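Local coordinates for tetrapyrrole methylase family protein (Chlorobaculum tepidum, PDB 3HH1), which probably methylates the ribose 2'-hydroxyl of a cytidine in 16S ribosomal RNA with S-adenosylmethionine, this chain being the N-terminal part of the enzyme, at residues T7-A12 and P110-P115; R30-I35 and D81-T86; R56-H61 and R70-L75. All blocks are in the same frame, centred on the assembly; numbering follows the deposited sequence.

In the fold
All three contacts reach one parallel five-stranded sheet, ordered 57-59, 34-37, 82-87, 8-13, 111-114; contact 3 packs helix 65-77 against its strand 57-59. Contact 1 joins the first and last strands of the chain and so closes a loop in which contact 2 is nested; contact 3 lies inside the loop closed by contact 2. Their centres step across the sheet: about 9 Å from contact 1 to contact 2, about 10 Å from contact 2 to contact 3, and about 15 Å between contacts 1 and 3. Backbone bonds tie neighbours together, Tyr9 to Val82 and Leu84, Ile35 to Arg56 and Val58. The result is a compact alpha/beta core, the N-terminal part of a tetrapyrrole-methylase-family enzyme.

Contact 1 of 3, residues T7-A12 and P110-P115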
ATOM      1  N   THR A   7     -10.753 -10.143  10.371  1.00 18.06           N
ATOM      2  CA  THR A   7      -9.526  -9.484   9.982  1.00 17.29           C
ATOM      3  C   THR A   7      -9.506  -9.311   8.484  1.00 16.57           C
ATOM      4  O   THR A   7      -9.871 -10.237   7.734  1.00 16.02           O
ATOM      5  CB  THR A   7      -8.326 -10.335  10.455  1.00 17.46           C
ATOM      6  OG1 THR A   7      -8.282 -10.306  11.890  1.00 17.96           O
ATOM      7  CG2 THR A   7      -6.975  -9.825   9.894  1.00 18.92           C
ATOM      8  N   LEU A   8      -9.070  -8.121   8.047  1.00 15.18           N
ATOM      9  CA  LEU A   8      -8.755  -7.890   6.658  1.00 15.26           C
ATOM     10  C   LEU A   8      -7.271  -8.270   6.436  1.00 13.22           C
ATOM     11  O   LEU A   8      -6.355  -7.539   6.914  1.00 16.36           O
ATOM     12  CB  LEU A   8      -8.983  -6.453   6.260  1.00 15.31           C
ATOM     13  CG  LEU A   8      -8.778  -6.169   4.772  1.00 17.25           C
ATOM     14  CD1 LEU A   8      -9.801  -6.989   3.844  1.00 18.11           C
ATOM     15  CD2 LEU A   8      -8.840  -4.693   4.447  1.00 20.55           C
ATOM     16  N   TYR A   9      -7.012  -9.391   5.773  1.00 11.99           N
ATOM     17  CA  TYR A   9      -5.643  -9.793   5.424  1.00 12.81           C
ATOM     18  C   TYR A   9      -5.253  -9.224   4.083  1.00 14.24           C
ATOM     19  O   TYR A   9      -5.982  -9.392   3.126  1.00 16.24           O
ATOM     20  CB  TYR A   9      -5.524 -11.317   5.338  1.00 13.10           C
ATOM     21  CG  TYR A   9      -5.648 -11.987   6.677  1.00 14.43           C
ATOM     22  CD1 TYR A   9      -4.631 -11.907   7.602  1.00 16.57           C
ATOM     23  CD2 TYR A   9      -6.815 -12.658   7.038  1.00 14.94           C
ATOM     24  CE1 TYR A   9      -4.736 -12.482   8.826  1.00 18.59           C
ATOM     25  CE2 TYR A   9      -6.941 -13.219   8.264  1.00 17.66           C
ATOM     26  CZ  TYR A   9      -5.893 -13.157   9.166  1.00 18.81           C
ATOM     27  OH  TYR A   9      -6.013 -13.737  10.419  1.00 20.04           O
ATOM     28  N   VAL A  10      -4.158  -8.492   4.021  1.00 14.85           N
ATOM     29  CA  VAL A  10      -3.671  -7.935   2.775  1.00 14.52           C
ATOM     30  C   VAL A  10      -2.553  -8.869   2.267  1.00 16.94           C
ATOM     31  O   VAL A  10      -1.480  -8.997   2.892  1.00 18.54           O
ATOM     32  CB  VAL A  10      -3.176  -6.490   2.946  1.00 14.70           C
ATOM     33  CG1 VAL A  10      -2.768  -5.955   1.608  1.00 13.37           C
ATOM     34  CG2 VAL A  10      -4.308  -5.609   3.577  1.00 12.28           C
ATOM     35  N   VAL A  11      -2.813  -9.488   1.115  1.00 17.02           N
ATOM     36  CA  VAL A  11      -1.974 -10.517   0.555  1.00 19.23           C
ATOM     37  C   VAL A  11      -1.373 -10.015  -0.750  1.00 20.95           C
ATOM     38  O   VAL A  11      -2.110  -9.712  -1.709  1.00 21.20           O
ATOM     39  CB  VAL A  11      -2.791 -11.807   0.321  1.00 19.13           C
ATOM     40  CG1 VAL A  11      -1.860 -12.918  -0.142  1.00 22.72           C
ATOM     41  CG2 VAL A  11      -3.558 -12.216   1.613  1.00 20.10           C
ATOM     42  N   ALA A  12      -0.043  -9.889  -0.796  1.00 22.55           N
ATOM     43  CA  ALA A  12       0.645  -9.436  -1.995  1.00 24.83           C
ATOM     44  C   ALA A  12       0.862 -10.624  -2.920  1.00 26.16           C
ATOM     45  O   ALA A  12       1.281 -11.667  -2.454  1.00 28.25           O
ATOM     46  CB  ALA A  12       2.004  -8.803  -1.645  1.00 25.08           C
ATOM     47  N   PRO A 110      -9.225  -4.941  12.281  1.00 26.08           N
ATOM     48  CA  PRO A 110      -7.814  -5.280  12.127  1.00 26.93           C
ATOM     49  C   PRO A 110      -7.416  -5.440  10.663  1.00 27.66           C
ATOM     50  O   PRO A 110      -8.188  -6.000   9.885  1.00 27.33           O
ATOM     51  CB  PRO A 110      -7.674  -6.618  12.846  1.00 28.61           C
ATOM     52  CG  PRO A 110      -8.938  -6.994  13.343  1.00 27.55           C
ATOM     53  CD  PRO A 110      -9.965  -5.972  13.020  1.00 27.44           C
ATOM     54  N   VAL A 111      -6.278  -4.872  10.292  1.00 27.64           N
ATOM     55  CA  VAL A 111      -5.759  -4.978   8.923  1.00 27.61           C
ATOM     56  C   VAL A 111      -4.351  -5.541   9.072  1.00 29.44           C
ATOM     57  O   VAL A 111      -3.522  -4.935   9.767  1.00 30.19           O
ATOM     58  CB  VAL A 111      -5.718  -3.637   8.197  1.00 27.72           C
ATOM     59  CG1 VAL A 111      -5.119  -3.810   6.781  1.00 27.00           C
ATOM     60  CG2 VAL A 111      -7.176  -3.002   8.130  1.00 24.99           C
ATOM     61  N   VAL A 112      -4.124  -6.707   8.485  1.00 28.66           N
ATOM     62  CA  VAL A 112      -2.917  -7.488   8.719  1.00 30.33           C
ATOM     63  C   VAL A 112      -2.245  -7.868   7.424  1.00 28.81           C
ATOM     64  O   VAL A 112      -2.852  -8.508   6.559  1.00 28.11           O
ATOM     65  CB  VAL A 112      -3.251  -8.776   9.498  1.00 28.83           C
ATOM     66  CG1 VAL A 112      -1.981  -9.693   9.653  1.00 32.10           C
ATOM     67  CG2 VAL A 112      -3.870  -8.403  10.837  1.00 32.95           C
ATOM     68  N   PRO A 113      -0.961  -7.514   7.287  1.00 29.69           N
ATOM     69  CA  PRO A 113      -0.260  -7.892   6.059  1.00 29.60           C
ATOM     70  C   PRO A 113       0.133  -9.367   6.063  1.00 30.95           C
ATOM     71  O   PRO A 113       0.501  -9.884   7.116  1.00 30.29           O
ATOM     72  CB  PRO A 113       0.982  -6.995   6.091  1.00 30.77           C
ATOM     73  CG  PRO A 113       1.230  -6.701   7.553  1.00 31.37           C
ATOM     74  CD  PRO A 113      -0.134  -6.693   8.195  1.00 30.36           C
ATOM     75  N   VAL A 114       0.053 -10.020   4.909  1.00 32.63           N
ATOM     76  CA  VAL A 114       0.546 -11.384   4.783  1.00 34.93           C
ATOM     77  C   VAL A 114       1.718 -11.369   3.798  1.00 38.67           C
ATOM     78  O   VAL A 114       1.471 -11.252   2.592  1.00 39.18           O
ATOM     79  CB  VAL A 114      -0.529 -12.355   4.358  1.00 34.67           C
ATOM     80  CG1 VAL A 114       0.056 -13.802   4.319  1.00 33.49           C
ATOM     81  CG2 VAL A 114      -1.649 -12.254   5.338  1.00 32.76           C
ATOM     82  N   PRO A 115       2.966 -11.461   4.347  1.00 43.50           N
ATOM     83  CA  PRO A 115       4.289 -11.364   3.680  1.00 46.53           C
ATOM     84  C   PRO A 115       4.435 -12.291   2.501  1.00 47.26           C
ATOM     85  O   PRO A 115       4.341 -13.500   2.705  1.00 49.95           O
ATOM     86  CB  PRO A 115       5.262 -11.763   4.798  1.00 46.51           C
ATOM     87  CG  PRO A 115       4.530 -11.385   6.062  1.00 45.82           C
ATOM     88  CD  PRO A 115       3.134 -11.652   5.811  1.00 43.45           C
TER
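Leu8 and Val10 supply every backbone hydrogen bond between strands 8-12 and 111-114. Leu8 N donates to Pro110 O (2.9 Å) and Leu8 O accepts from Val112 N (2.9 Å); two residues further along, Val10 N donates to Val112 O and Val10 O accepts from Val114 N, at 2.7 Å the shortest of the four. Tyr9 and Val11 turn their backbone polar groups the other way, to Val82, Leu84 and Thr86. The run then stops: Ala12 N and Val114 O lie 4.0 Å apart, and both are buried with no partner in the model. Among the side chains, Thr7 CG2 sits 3.5 Å above the Tyr9 ring, over its centre, and also meets Val112 CG2. Tyr9 CG lies anti to the carbonyl carbon (chi1 -69°), and ring atom CD1 is 3.8 Å from Val114 CG2. On the other face, the side chains of Val10 and Val111 cross, CG2 of Val10 meeting CG1 of Val111 at 3.8 Å, beside Ile93 of the second subunit. Helix 23-31 covers the side of Tyr9 and Val11, and helix 98-106 that of Leu8 and Val111. This is regular parallel pairing on the outermost strand of this chain's sheet, in a tetrapyrrole-methylase-type domain.

Contact 2 of 3, residues R30-I35 and D81-T86; sequences RNAGAI and DVALVT
Asp81 and Gly33 meet where two neighbouring parallel strands of the alpha/beta sheet, 34-37 and 82-87, run side by side. Asp81 O accepts from Gly33 N at 3.0 Å, but the bond is bent, 131° at the hydrogen, and the donor stands well above the carbonyl plane. The carboxylate of Asp81 reaches Thr7, which leads into strand 8-13, with OD1 taking a hydrogen bond from Thr7 N. At Val82, CG1 lies anti to the backbone N (chi1 173°) and packs 3.7 Å from Ala34 O, while helix 65-77 covers this face through Leu75 and Leu76. Ala83 makes the straight bond of the pair: its N-H points at Ala34 O (3.0 Å, 168°), arriving in the carbonyl plane. Its methyl faces the other side of the sheet, where Ala32 CB rests against Ala83 CB at 4.0 Å, a contact of two methyl groups. Ala83 O is approached by the CA-H of Ile35, and Ile35 also pairs on its far edge with the backbone of Arg56 and Val58. Leu29 of helix 23-31 touches both Ile35 and Ala83, so these two share one layer of the core. Farthest along, Val85 is modelled in two conformers; in one of them its side chain crosses that of Ile35 at an angle, a doubtful contact for that reason, with Val85 CG1 3.9 Å from Ile35 CG2.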
ATOM      1  N   ARG A  30      -7.156 -19.361   0.419  1.00 16.47           N
ATOM      2  CA  ARG A  30      -7.998 -20.543   0.261  1.00 17.19           C
ATOM      3  C   ARG A  30      -9.205 -20.526   1.214  1.00 16.80           C
ATOM      4  O   ARG A  30     -10.329 -20.937   0.825  1.00 16.96           O
ATOM      5  CB  ARG A  30      -7.135 -21.796   0.447  1.00 17.08           C
ATOM      6  CG  ARG A  30      -7.818 -23.044   0.102  1.00 19.37           C
ATOM      7  CD  ARG A  30      -6.948 -24.283   0.315  1.00 22.77           C
ATOM      8  NE  ARG A  30      -5.661 -24.281  -0.362  1.00 22.81           N
ATOM      9  CZ  ARG A  30      -5.462 -24.528  -1.658  1.00 25.99           C
ATOM     10  NH1 ARG A  30      -4.230 -24.522  -2.128  1.00 28.37           N
ATOM     11  NH2 ARG A  30      -6.462 -24.783  -2.490  1.00 24.86           N
ATOM     12  N   ASN A  31      -8.968 -20.098   2.457  1.00 16.53           N
ATOM     13  CA  ASN A  31      -9.979 -20.164   3.504  1.00 16.28           C
ATOM     14  C   ASN A  31     -10.663 -18.872   3.876  1.00 16.37           C
ATOM     15  O   ASN A  31     -11.394 -18.825   4.849  1.00 15.82           O
ATOM     16  CB  ASN A  31      -9.342 -20.809   4.752  1.00 16.09           C
ATOM     17  CG  ASN A  31      -8.827 -22.247   4.445  1.00 17.78           C
ATOM     18  OD1 ASN A  31      -9.415 -22.976   3.607  1.00 22.10           O
ATOM     19  ND2 ASN A  31      -7.749 -22.649   5.116  1.00 20.02           N
ATOM     20  N   ALA A  32     -10.417 -17.809   3.107  1.00 16.80           N
ATOM     21  CA  ALA A  32     -11.003 -16.507   3.395  1.00 17.43           C
ATOM     22  C   ALA A  32     -12.482 -16.524   3.205  1.00 17.38           C
ATOM     23  O   ALA A  32     -12.981 -17.229   2.348  1.00 17.77           O
ATOM     24  CB  ALA A  32     -10.374 -15.426   2.447  1.00 17.58           C
ATOM     25  N   GLY A  33     -13.199 -15.705   3.970  1.00 17.91           N
ATOM     26  CA  GLY A  33     -14.645 -15.582   3.777  1.00 17.99           C
ATOM     27  C   GLY A  33     -14.952 -14.955   2.428  1.00 17.27           C
ATOM     28  O   GLY A  33     -15.989 -15.247   1.824  1.00 17.82           O
ATOM     29  N   ALA A  34     -14.066 -14.090   1.948  1.00 16.33           N
ATOM     30  CA  ALA A  34     -14.239 -13.484   0.603  1.00 15.70           C
ATOM     31  C   ALA A  34     -12.899 -12.960   0.213  1.00 17.17           C
ATOM     32  O   ALA A  34     -12.046 -12.714   1.078  1.00 15.94           O
ATOM     33  CB  ALA A  34     -15.259 -12.318   0.618  1.00 16.77           C
ATOM     34  N   ILE A  35     -12.712 -12.771  -1.083  1.00 16.41           N
ATOM     35  CA  ILE A  35     -11.491 -12.184  -1.577  1.00 17.28           C
ATOM     36  C   ILE A  35     -11.866 -10.891  -2.261  1.00 17.57           C
ATOM     37  O   ILE A  35     -12.741 -10.898  -3.125  1.00 20.00           O
ATOM     38  CB  ILE A  35     -10.783 -13.166  -2.516  1.00 18.29           C
ATOM     39  CG1 ILE A  35     -10.283 -14.390  -1.692  1.00 18.92           C
ATOM     40  CG2 ILE A  35      -9.626 -12.472  -3.287  1.00 18.29           C
ATOM     41  CD1 ILE A  35      -9.473 -15.365  -2.428  1.00 24.72           C
ATOM     42  N   ASP A  81     -13.163 -13.288   8.125  1.00 18.81           N
ATOM     43  CA  ASP A  81     -12.002 -12.712   7.477  1.00 18.96           C
ATOM     44  C   ASP A  81     -12.249 -12.416   6.012  1.00 17.72           C
ATOM     45  O   ASP A  81     -13.074 -13.064   5.358  1.00 20.52           O
ATOM     46  CB  ASP A  81     -10.825 -13.644   7.630  1.00 19.64           C
ATOM     47  CG  ASP A  81     -10.579 -14.009   9.068  1.00 23.21           C
ATOM     48  OD1 ASP A  81     -11.034 -13.238   9.969  1.00 29.88           O
ATOM     49  OD2 ASP A  81      -9.945 -15.073   9.309  1.00 26.90           O
ATOM     50  N   VAL A  82     -11.515 -11.447   5.505  1.00 17.45           N
ATOM     51  CA  VAL A  82     -11.518 -11.105   4.091  1.00 16.62           C
ATOM     52  C   VAL A  82     -10.070 -10.959   3.663  1.00 16.69           C
ATOM     53  O   VAL A  82      -9.287 -10.435   4.435  1.00 15.00           O
ATOM     54  CB  VAL A  82     -12.269  -9.766   3.859  1.00 16.66           C
ATOM     55  CG1 VAL A  82     -12.145  -9.305   2.403  1.00 14.75           C
ATOM     56  CG2 VAL A  82     -13.740  -9.902   4.256  1.00 17.56           C
ATOM     57  N   ALA A  83      -9.719 -11.414   2.447  1.00 15.59           N
ATOM     58  CA  ALA A  83      -8.378 -11.253   1.939  1.00 16.09           C
ATOM     59  C   ALA A  83      -8.427 -10.228   0.817  1.00 15.23           C
ATOM     60  O   ALA A  83      -9.208 -10.389  -0.092  1.00 16.80           O
ATOM     61  CB  ALA A  83      -7.814 -12.597   1.410  1.00 16.05           C
ATOM     62  N   LEU A  84      -7.658  -9.162   0.940  1.00 16.96           N
ATOM     63  CA  LEU A  84      -7.503  -8.176  -0.141  1.00 16.95           C
ATOM     64  C   LEU A  84      -6.215  -8.548  -0.891  1.00 16.99           C
ATOM     65  O   LEU A  84      -5.147  -8.607  -0.297  1.00 15.92           O
ATOM     66  CB  LEU A  84      -7.394  -6.764   0.459  1.00 17.32           C
ATOM     67  CG  LEU A  84      -7.047  -5.630  -0.505  1.00 19.06           C
ATOM     68  CD1 LEU A  84      -8.053  -5.548  -1.603  1.00 20.42           C
ATOM     69  CD2 LEU A  84      -7.022  -4.348   0.333  1.00 23.16           C
ATOM     70  N   VAL A  85      -6.337  -8.822  -2.186  0.50 17.38           N
ATOM     71  CA  VAL A  85      -5.175  -9.118  -2.974  0.50 18.56           C
ATOM     72  C   VAL A  85      -4.686  -7.816  -3.587  0.50 19.97           C
ATOM     73  O   VAL A  85      -5.462  -6.942  -3.968  0.50 18.99           O
ATOM     74  CB  VAL A  85      -5.444 -10.184  -4.041  0.50 18.88           C
ATOM     75  CG1 VAL A  85      -5.844 -11.505  -3.356  0.50 18.36           C
ATOM     76  CG2 VAL A  85      -6.502  -9.727  -4.977  0.50 19.69           C
ATOM     77  N   THR A  86      -3.378  -7.678  -3.622  1.00 21.48           N
ATOM     78  CA  THR A  86      -2.752  -6.557  -4.268  1.00 24.49           C
ATOM     79  C   THR A  86      -1.629  -7.146  -5.077  1.00 25.95           C
ATOM     80  O   THR A  86      -1.276  -8.311  -4.902  1.00 25.96           O
ATOM     81  CB  THR A  86      -2.222  -5.499  -3.260  1.00 25.98           C
ATOM     82  OG1 THR A  86      -1.211  -6.078  -2.421  1.00 29.51           O
ATOM     83  CG2 THR A  86      -3.370  -4.948  -2.392  1.00 28.25           C
TER

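Contact 3 of 3, residues R56-H61 and R70-L75. With SO4 (sulfate ion), chain E.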
ATOM      1  N   ARG A  56     -16.203 -16.442  -2.807  1.00 18.87           N
ATOM      2  CA  ARG A  56     -16.920 -15.159  -3.029  1.00 19.13           C
ATOM      3  C   ARG A  56     -15.887 -14.068  -3.327  1.00 18.85           C
ATOM      4  O   ARG A  56     -14.974 -13.835  -2.547  1.00 16.39           O
ATOM      5  CB  ARG A  56     -17.737 -14.766  -1.825  1.00 19.04           C
ATOM      6  CG  ARG A  56     -18.491 -13.495  -1.986  1.00 21.60           C
ATOM      7  CD  ARG A  56     -19.135 -13.035  -0.702  1.00 23.58           C
ATOM      8  NE  ARG A  56     -19.752 -11.738  -0.923  1.00 23.23           N
ATOM      9  CZ  ARG A  56     -20.353 -11.030   0.018  1.00 26.31           C
ATOM     10  NH1 ARG A  56     -20.433 -11.485   1.253  1.00 27.69           N
ATOM     11  NH2 ARG A  56     -20.857  -9.852  -0.276  1.00 27.20           N
ATOM     12  N   LEU A  57     -16.080 -13.377  -4.443  1.00 19.85           N
ATOM     13  CA  LEU A  57     -15.181 -12.289  -4.830  1.00 20.24           C
ATOM     14  C   LEU A  57     -15.889 -10.969  -4.650  1.00 20.45           C
ATOM     15  O   LEU A  57     -17.064 -10.834  -5.023  1.00 21.07           O
ATOM     16  CB  LEU A  57     -14.758 -12.418  -6.287  1.00 21.14           C
ATOM     17  CG  LEU A  57     -13.954 -13.644  -6.683  1.00 24.68           C
ATOM     18  CD1 LEU A  57     -13.508 -13.450  -8.134  1.00 27.24           C
ATOM     19  CD2 LEU A  57     -12.770 -13.899  -5.721  1.00 27.26           C
ATOM     20  N   VAL A  58     -15.186  -9.980  -4.110  1.00 18.93           N
ATOM     21  CA  VAL A  58     -15.708  -8.597  -4.057  1.00 19.96           C
ATOM     22  C   VAL A  58     -14.844  -7.757  -4.996  1.00 20.40           C
ATOM     23  O   VAL A  58     -13.661  -7.617  -4.779  1.00 21.34           O
ATOM     24  CB  VAL A  58     -15.644  -8.027  -2.638  1.00 19.45           C
ATOM     25  CG1 VAL A  58     -16.092  -6.517  -2.631  1.00 21.56           C
ATOM     26  CG2 VAL A  58     -16.512  -8.882  -1.683  1.00 20.61           C
ATOM     27  N   SER A  59     -15.404  -7.263  -6.080  1.00 21.51           N
ATOM     28  CA  SER A  59     -14.606  -6.608  -7.067  1.00 22.79           C
ATOM     29  C   SER A  59     -14.748  -5.090  -6.897  1.00 22.76           C
ATOM     30  O   SER A  59     -15.845  -4.550  -6.888  1.00 23.29           O
ATOM     31  CB  SER A  59     -14.997  -7.078  -8.457  1.00 23.88           C
ATOM     32  OG  SER A  59     -16.227  -6.522  -8.801  1.00 29.79           O
ATOM     33  N   TYR A  60     -13.621  -4.435  -6.724  1.00 22.36           N
ATOM     34  CA  TYR A  60     -13.550  -3.012  -6.534  1.00 23.36           C
ATOM     35  C   TYR A  60     -13.492  -2.255  -7.860  1.00 23.65           C
ATOM     36  O   TYR A  60     -12.627  -2.507  -8.671  1.00 23.71           O
ATOM     37  CB  TYR A  60     -12.319  -2.680  -5.687  1.00 23.45           C
ATOM     38  CG  TYR A  60     -12.211  -1.206  -5.369  1.00 25.41           C
ATOM     39  CD1 TYR A  60     -12.849  -0.680  -4.239  1.00 27.85           C
ATOM     40  CD2 TYR A  60     -11.529  -0.339  -6.199  1.00 26.78           C
ATOM     41  CE1 TYR A  60     -12.797   0.678  -3.945  1.00 27.83           C
ATOM     42  CE2 TYR A  60     -11.465   1.036  -5.910  1.00 28.12           C
ATOM     43  CZ  TYR A  60     -12.100   1.526  -4.767  1.00 29.51           C
ATOM     44  OH  TYR A  60     -12.061   2.861  -4.445  1.00 32.47           O
ATOM     45  N   HIS A  61     -14.402  -1.304  -8.056  1.00 24.72           N
ATOM     46  CA  HIS A  61     -14.382  -0.383  -9.222  1.00 26.20           C
ATOM     47  C   HIS A  61     -14.556   1.040  -8.669  1.00 26.77           C
ATOM     48  O   HIS A  61     -15.329   1.230  -7.748  1.00 26.69           O
ATOM     49  CB  HIS A  61     -15.539  -0.685 -10.187  1.00 26.10           C
ATOM     50  CG  HIS A  61     -15.697  -2.136 -10.535  1.00 26.85           C
ATOM     51  ND1 HIS A  61     -14.961  -2.752 -11.530  1.00 31.34           N
ATOM     52  CD2 HIS A  61     -16.529  -3.085 -10.041  1.00 27.93           C
ATOM     53  CE1 HIS A  61     -15.317  -4.025 -11.608  1.00 30.12           C
ATOM     54  NE2 HIS A  61     -16.258  -4.255 -10.709  1.00 28.14           N
ATOM     55  N   ARG A  70     -18.587  -1.382   1.428  1.00 20.60           N
ATOM     56  CA  ARG A  70     -19.678  -1.801   2.290  1.00 20.05           C
ATOM     57  C   ARG A  70     -19.689  -3.303   2.479  1.00 19.52           C
ATOM     58  O   ARG A  70     -19.836  -3.788   3.600  1.00 19.23           O
ATOM     59  CB  ARG A  70     -21.012  -1.346   1.750  1.00 20.46           C
ATOM     60  CG  ARG A  70     -22.145  -1.656   2.651  1.00 23.31           C
ATOM     61  CD  ARG A  70     -23.382  -0.877   2.273  1.00 26.79           C
ATOM     62  NE  ARG A  70     -23.787  -1.156   0.895  1.00 29.61           N
ATOM     63  CZ  ARG A  70     -23.695  -0.312  -0.134  1.00 33.49           C
ATOM     64  NH1 ARG A  70     -23.235   0.941   0.007  1.00 36.08           N
ATOM     65  NH2 ARG A  70     -24.101  -0.726  -1.331  1.00 35.26           N
ATOM     66  N   GLN A  71     -19.540  -4.043   1.396  1.00 18.54           N
ATOM     67  CA  GLN A  71     -19.539  -5.500   1.470  1.00 19.55           C
ATOM     68  C   GLN A  71     -18.422  -6.037   2.363  1.00 19.98           C
ATOM     69  O   GLN A  71     -18.652  -6.969   3.155  1.00 18.07           O
ATOM     70  CB  GLN A  71     -19.391  -6.126   0.092  1.00 18.93           C
ATOM     71  CG  GLN A  71     -20.625  -5.979  -0.769  1.00 20.77           C
ATOM     72  CD  GLN A  71     -20.381  -6.596  -2.103  1.00 24.29           C
ATOM     73  OE1 GLN A  71     -20.956  -7.606  -2.426  1.00 31.57           O
ATOM     74  NE2 GLN A  71     -19.449  -6.062  -2.836  1.00 25.19           N
ATOM     75  N   VAL A  72     -17.236  -5.453   2.233  1.00 18.43           N
ATOM     76  CA  VAL A  72     -16.078  -5.895   3.015  1.00 18.37           C
ATOM     77  C   VAL A  72     -16.280  -5.556   4.482  1.00 18.51           C
ATOM     78  O   VAL A  72     -16.072  -6.420   5.349  1.00 19.31           O
ATOM     79  CB  VAL A  72     -14.767  -5.278   2.482  1.00 19.57           C
ATOM     80  CG1 VAL A  72     -13.583  -5.411   3.495  1.00 19.44           C
ATOM     81  CG2 VAL A  72     -14.434  -5.850   1.093  1.00 17.79           C
ATOM     82  N   ILE A  73     -16.710  -4.329   4.772  1.00 16.06           N
ATOM     83  CA  ILE A  73     -16.926  -3.930   6.163  1.00 16.98           C
ATOM     84  C   ILE A  73     -18.010  -4.764   6.813  1.00 16.69           C
ATOM     85  O   ILE A  73     -17.851  -5.188   7.958  1.00 16.55           O
ATOM     86  CB  ILE A  73     -17.250  -2.408   6.325  1.00 17.04           C
ATOM     87  CG1 ILE A  73     -16.077  -1.521   5.863  1.00 22.00           C
ATOM     88  CG2 ILE A  73     -17.690  -2.057   7.782  1.00 15.90           C
ATOM     89  CD1 ILE A  73     -14.838  -1.583   6.686  1.00 24.82           C
ATOM     90  N   GLU A  74     -19.096  -5.043   6.090  1.00 15.83           N
ATOM     91  CA  GLU A  74     -20.153  -5.870   6.635  1.00 16.70           C
ATOM     92  C   GLU A  74     -19.642  -7.251   6.942  1.00 16.70           C
ATOM     93  O   GLU A  74     -19.954  -7.805   8.011  1.00 18.34           O
ATOM     94  CB  GLU A  74     -21.371  -5.890   5.718  1.00 17.49           C
ATOM     95  CG  GLU A  74     -22.078  -4.546   5.761  1.00 19.94           C
ATOM     96  CD  GLU A  74     -23.295  -4.439   4.863  1.00 26.66           C
ATOM     97  OE1 GLU A  74     -23.619  -5.408   4.150  1.00 32.18           O
ATOM     98  OE2 GLU A  74     -23.923  -3.352   4.856  1.00 29.28           O
ATOM     99  N   LEU A  75     -18.858  -7.837   6.040  1.00 17.26           N
ATOM    100  CA  LEU A  75     -18.338  -9.186   6.285  1.00 17.65           C
ATOM    101  C   LEU A  75     -17.402  -9.215   7.519  1.00 16.43           C
ATOM    102  O   LEU A  75     -17.496 -10.102   8.348  1.00 17.46           O
ATOM    103  CB  LEU A  75     -17.636  -9.687   5.063  1.00 18.41           C
ATOM    104  CG  LEU A  75     -17.463 -11.184   4.796  1.00 24.35           C
ATOM    105  CD1 LEU A  75     -18.603 -12.091   5.312  1.00 28.27           C
ATOM    106  CD2 LEU A  75     -17.264 -11.354   3.322  1.00 27.96           C
TER
HETATM  107  S   SO4 E   1     -25.999  -3.619  -2.625  1.00103.42           S
HETATM  108  O1  SO4 E   1     -25.041  -3.301  -1.557  1.00102.15           O
HETATM  109  O2  SO4 E   1     -27.296  -3.025  -2.296  1.00103.14           O
HETATM  110  O3  SO4 E   1     -25.541  -3.079  -3.904  1.00103.43           O
HETATM  111  O4  SO4 E   1     -26.150  -5.067  -2.782  1.00103.06           O
HETATM  112  O   HOH W   1     -21.051  -8.539   2.833  1.00 30.55           O
HETATM  113  O   HOH W   2     -19.608 -10.397  -3.390  1.00 32.72           O
HETATM  114  O   HOH W   3     -18.802  -6.958  -5.650  1.00 46.59           O
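Arg56 reaches across to Gln71, joining strand 57-59 to helix 65-77; with parallel strand 82-87 of the same sheet, which follows, they form a beta-alpha-beta unit. Arg56 NH2 donates to Gln71 OE1 at 3.1 Å, with the oxygen at the guanidinium edge and close to its plane. Relative to the amide, the donor stands above the carbonyl plane; the two flat groups are turned 63° apart, and the bond is bent to 143°. Gln71 NE2 comes to 3.4 Å from Val58 CG1 as the two side chains pass in opposite directions, and the same methyl touches Val72 CG2. Leu75 CD2 approaches Arg56 NH1, these side chains also sliding past each other.

Waters bridge the two segments. Water 2 accepts from Arg56 NE at 2.8 Å and donates to both Leu57 O and Gln71 OE1, so OE1 is held from two donors; water 3 accepts from Gln71 NE2, whose bond to Arg67 O is weak. What carries the guanidinium over is the extended arginine chain, with CG anti to the backbone N (chi1 -179°). Behind it, the backbone of Arg56 and Val58 pairs with Ile35 of the next strand, and Val72 also packs on Met100 of helix 98-106. On the outer side of the helix sits a sulfate, probably from the crystallisation liquor and also bonded by Arg67 NE; Arg70 NH2 donates to its O1 at 2.8 Å in a nearly straight bond.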